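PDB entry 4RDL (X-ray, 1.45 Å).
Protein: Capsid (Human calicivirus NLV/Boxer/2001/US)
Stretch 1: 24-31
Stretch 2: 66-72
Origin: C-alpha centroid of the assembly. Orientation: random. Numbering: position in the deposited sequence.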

ATOM      1  N   MET A  24      -6.331  -5.778   6.252  1.00  9.79           N
ATOM      2  CA  MET A  24      -6.296  -4.362   5.904  1.00  9.81           C
ATOM      3  C   MET A  24      -5.025  -3.695   6.413  1.00  8.91           C
ATOM      4  O   MET A  24      -4.355  -4.218   7.305  1.00 11.01           O
ATOM      5  CB  MET A  24      -7.544  -3.636   6.423  1.00 11.75           C
ATOM      6  CG  MET A  24      -8.793  -4.032   5.644  1.00 12.10           C
ATOM      7  SD  MET A  24     -10.287  -3.173   6.155  1.00 16.07           S
ATOM      8  CE  MET A  24     -10.544  -3.951   7.750  1.00 19.12           C
ATOM      9  N   SER A  25      -4.693  -2.545   5.833  1.00  9.38           N
ATOM     10  CA  SER A  25      -3.494  -1.813   6.199  1.00  9.05           C
ATOM     11  C   SER A  25      -3.730  -0.750   7.268  1.00  8.46           C
ATOM     12  O   SER A  25      -4.790  -0.132   7.343  1.00  9.52           O
ATOM     13  CB  SER A  25      -2.925  -1.121   4.950  1.00  9.86           C
ATOM     14  OG  SER A  25      -1.715  -0.418   5.240  1.00 10.51           O
ATOM     15  N   ASN A  26      -2.718  -0.532   8.096  1.00  8.46           N
ATOM     16  CA  ASN A  26      -2.626   0.668   8.908  1.00  8.36           C
ATOM     17  C   ASN A  26      -2.729   1.875   7.963  1.00  8.33           C
ATOM     18  O   ASN A  26      -2.344   1.791   6.791  1.00  8.97           O
ATOM     19  CB  ASN A  26      -1.269   0.652   9.636  1.00  8.87           C
ATOM     20  CG  ASN A  26      -1.229   1.534  10.872  1.00  8.70           C
ATOM     21  OD1 ASN A  26      -1.158   2.762  10.787  1.00  9.39           O
ATOM     22  ND2 ASN A  26      -1.226   0.898  12.043  1.00  9.42           N
ATOM     23  N   SER A  27      -3.235   3.001   8.455  1.00  8.11           N
ATOM     24  CA  SER A  27      -3.298   4.212   7.630  1.00  8.08           C
ATOM     25  C   SER A  27      -2.125   5.175   7.835  1.00  8.03           C
ATOM     26  O   SER A  27      -2.016   6.177   7.115  1.00  9.73           O
ATOM     27  CB  SER A  27      -4.625   4.942   7.847  1.00  9.21           C
ATOM     28  OG  SER A  27      -4.854   5.137   9.235  1.00 10.44           O
ATOM     29  N   ARG A  28      -1.242   4.869   8.786  1.00  8.18           N
ATOM     30  CA  ARG A  28      -0.074   5.722   9.057  1.00  8.32           C
ATOM     31  C   ARG A  28       1.256   5.112   8.609  1.00  9.09           C
ATOM     32  O   ARG A  28       2.240   5.830   8.427  1.00  9.63           O
ATOM     33  CB  ARG A  28      -0.005   6.066  10.542  1.00  9.46           C
ATOM     34  CG  ARG A  28      -1.163   6.925  11.006  1.00  9.96           C
ATOM     35  CD  ARG A  28      -1.046   7.233  12.488  1.00 10.75           C
ATOM     36  NE  ARG A  28      -0.023   8.228  12.768  1.00 10.11           N
ATOM     37  CZ  ARG A  28       0.566   8.381  13.950  1.00 10.59           C
ATOM     38  NH1 ARG A  28       0.268   7.558  14.956  1.00 11.58           N
ATOM     39  NH2 ARG A  28       1.456   9.352  14.123  1.00 12.01           N
ATOM     40  N   VAL A  29       1.294   3.786   8.475  1.00  9.43           N
ATOM     41  CA  VAL A  29       2.406   3.082   7.831  1.00  9.44           C
ATOM     42  C   VAL A  29       1.794   1.994   6.956  1.00  9.24           C
ATOM     43  O   VAL A  29       0.691   1.525   7.242  1.00  9.80           O
ATOM     44  CB  VAL A  29       3.370   2.432   8.854  1.00  9.55           C
ATOM     45  CG1 VAL A  29       4.171   3.497   9.599  1.00 11.97           C
ATOM     46  CG2 VAL A  29       2.603   1.550   9.827  1.00 10.49           C
ATOM     47  N   PRO A  30       2.474   1.613   5.865  1.00  9.78           N
ATOM     48  CA  PRO A  30       1.939   0.548   5.010  1.00  9.78           C
ATOM     49  C   PRO A  30       2.288  -0.826   5.587  1.00 10.45           C
ATOM     50  O   PRO A  30       3.266  -1.466   5.187  1.00 14.55           O
ATOM     51  CB  PRO A  30       2.628   0.807   3.669  1.00 11.32           C
ATOM     52  CG  PRO A  30       3.947   1.386   4.068  1.00 11.43           C
ATOM     53  CD  PRO A  30       3.663   2.257   5.270  1.00 11.14           C
ATOM     54  N   MET A  31       1.479  -1.254   6.554  1.00 10.66           N
ATOM     55  CA  MET A  31       1.669  -2.513   7.259  1.00 10.27           C
ATOM     56  C   MET A  31       0.306  -3.073   7.574  1.00  9.51           C
ATOM     57  O   MET A  31      -0.609  -2.324   7.909  1.00 11.22           O
ATOM     58  CB  MET A  31       2.390  -2.302   8.593  1.00 12.42           C
ATOM     59  CG  MET A  31       3.789  -1.761   8.514  1.00 19.50           C
ATOM     60  SD  MET A  31       4.919  -2.878   7.680  1.00 19.55           S
ATOM     61  CE  MET A  31       4.608  -4.419   8.494  1.00 21.78           C
ATOM     62  N   SER A  66      -4.952   5.597  -1.716  1.00 10.31           N
ATOM     63  CA  SER A  66      -4.212   4.340  -1.807  1.00 10.37           C
ATOM     64  C   SER A  66      -3.198   4.122  -0.688  1.00 10.10           C
ATOM     65  O   SER A  66      -2.449   5.038  -0.316  1.00 10.77           O
ATOM     66  CB  SER A  66      -3.496   4.241  -3.161  1.00 11.07           C
ATOM     67  OG  SER A  66      -2.779   3.015  -3.265  1.00 10.38           O
ATOM     68  N   ALA A  67      -3.145   2.891  -0.179  1.00 10.03           N
ATOM     69  CA  ALA A  67      -2.125   2.527   0.800  1.00 10.22           C
ATOM     70  C   ALA A  67      -0.718   2.655   0.217  1.00 10.22           C
ATOM     71  O   ALA A  67       0.251   2.750   0.961  1.00 11.92           O
ATOM     72  CB  ALA A  67      -2.357   1.115   1.323  1.00 11.60           C
ATOM     73  N   ALA A  68      -0.611   2.657  -1.112  1.00 10.08           N
ATOM     74  CA  ALA A  68       0.687   2.854  -1.767  1.00 11.38           C
ATOM     75  C   ALA A  68       1.287   4.238  -1.505  1.00 11.47           C
ATOM     76  O   ALA A  68       2.470   4.457  -1.757  1.00 14.39           O
ATOM     77  CB  ALA A  68       0.578   2.611  -3.281  1.00 11.98           C
ATOM     78  N   CYS A  69       0.491   5.162  -0.978  1.00  9.89           N
ATOM     79  CA  CYS A  69       0.985   6.509  -0.719  1.00  9.72           C
ATOM     80  C   CYS A  69       1.424   6.752   0.724  1.00  9.55           C
ATOM     81  O   CYS A  69       2.003   7.789   1.033  1.00 10.61           O
ATOM     82  CB  CYS A  69      -0.088   7.537  -1.088  1.00 11.34           C
ATOM     83  SG  CYS A  69      -0.537   7.490  -2.835  1.00 14.31           S
ATOM     84  N   ILE A  70       1.119   5.818   1.619  1.00  8.97           N
ATOM     85  CA  ILE A  70       1.291   6.080   3.038  1.00  8.92           C
ATOM     86  C   ILE A  70       2.754   6.229   3.453  1.00  9.33           C
ATOM     87  O   ILE A  70       3.584   5.358   3.165  1.00 10.54           O
ATOM     88  CB  ILE A  70       0.631   4.974   3.884  1.00  8.51           C
ATOM     89  CG1 ILE A  70      -0.874   4.903   3.602  1.00  9.98           C
ATOM     90  CG2 ILE A  70       0.894   5.207   5.374  1.00 10.07           C
ATOM     91  CD1 ILE A  70      -1.514   3.645   4.166  1.00 12.27           C
ATOM     92  N   ALA A  71       3.048   7.346   4.122  1.00  9.32           N
ATOM     93  CA  ALA A  71       4.363   7.608   4.708  1.00  9.25           C
ATOM     94  C   ALA A  71       5.462   7.705   3.659  1.00  9.26           C
ATOM     95  O   ALA A  71       6.596   7.301   3.888  1.00 14.64           O
ATOM     96  CB  ALA A  71       4.703   6.564   5.780  1.00 11.11           C
ATOM     97  N   ARG A  72       5.108   8.260   2.507  1.00  9.46           N
ATOM     98  CA  ARG A  72       6.068   8.502   1.439  1.00  9.12           C
ATOM     99  C   ARG A  72       6.203   9.989   1.170  1.00  9.66           C
ATOM    100  O   ARG A  72       5.357  10.781   1.597  1.00  9.87           O
ATOM    101  CB  ARG A  72       5.656   7.754   0.169  1.00 10.60           C
ATOM    102  CG  ARG A  72       5.736   6.238   0.336  1.00 12.25           C
ATOM    103  CD  ARG A  72       5.386   5.492  -0.936  1.00 16.38           C
ATOM    104  NE  ARG A  72       5.304   4.051  -0.707  1.00 18.70           N
ATOM    105  CZ  ARG A  72       6.200   3.166  -1.135  1.00 21.97           C
ATOM    106  NH1 ARG A  72       7.266   3.567  -1.814  1.00 24.12           N
ATOM    107  NH2 ARG A  72       6.026   1.871  -0.883  1.00 21.98           N
TER

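Stretch 1 (24-31) runs without regular helix or strand but is folded back on itself: Asn26 N donates to Met31 O at 2.8 Å, closing a loop that contains Ser27, Arg28, Val29 and Pro30. Within it, Met31 N makes a weak bond to Val29 O (3.0 Å), spanning Pro30. In stretch 2 (66-72), Ser66 leads into a short 3-10 segment, Ala67 to Cys69, whose hydrogen bonds join Cys69 N to Ser66 O (3.0 Å) and Ile70 N to Ala67 O (3.3 Å). Ser66 OG accepts from Ala68 N (3.1 Å), tying the start of this segment to the residue before it. A type II beta turn from Cys69 to Arg72 follows, with a weak bond from Arg72 N to Cys69 O (3.5 Å); Ile70 and Ala71 occupy its central positions, and Ala71 has positive phi (64°). The two backbones come nearest at Val29 and Ile70, whose CA atoms lie 5.8 Å apart.

No hydrogen bond crosses between the stretches. Each satisfies part of its polar backbone internally, and the contact, 287 Å² summed over both sides, rests on packing. Its centre is Ile70, which gives up 90 Å². With chi1 at -61° (m) and chi2 at 167° (t), its two branches reach different parts of the loop. Ile70 CD1 lies 3.3 Å from Asn26 O and 4.2 Å from Ser25 OG, while Ile70 CG2 meets the backbone farther along, at 3.5 Å from Ser27 O, 3.3 Å from Arg28 C and 3.4 Å from Val29 N. A branched aliphatic side chain suits this place because it can cover several consecutive residues of main chain without bringing in a polar group that would need a partner.

The loop meets Ile70 largely through its backbone. The CA-to-CB bonds of Ser27, Arg28 and Val29 point away from stretch 2, leaving their main-chain atoms to face the isoleucine. The guanidinium of Arg28 is hydrogen-bonded elsewhere in the structure. Asn26 helps to hold the loop's shape: its OD1 accepts from Arg28 N at 2.9 Å. Ser25 OG, on a CA-to-CB bond directed toward stretch 2, donates to Asn26 O at 2.8 Å; its hydroxyl is thus engaged within its own stretch even as OG lies 4.3 Å from Ala67 CB.

Pro30 is the largest contributor from stretch 1, with 55 Å² covered. Its ring is C-gamma endo, and Pro30 CD lies 3.7 Å from Ile70 O and 4.0 Å from Ile70 CG2, with Ala71 CB at the outer limit of contact, 4.5 Å from the same CD. Pro30 CB approaches Ala67 O at 4.1 Å. The compact ring thus packs against both carbonyl oxygens and methyl groups. Ala67 and Ala71 complete the surface of stretch 2, both with the CA-to-CB bond directed toward stretch 1; Ala71 CB sits 3.7 Å from Arg28 O. Their single methyls add a little apolar area beside Ile70.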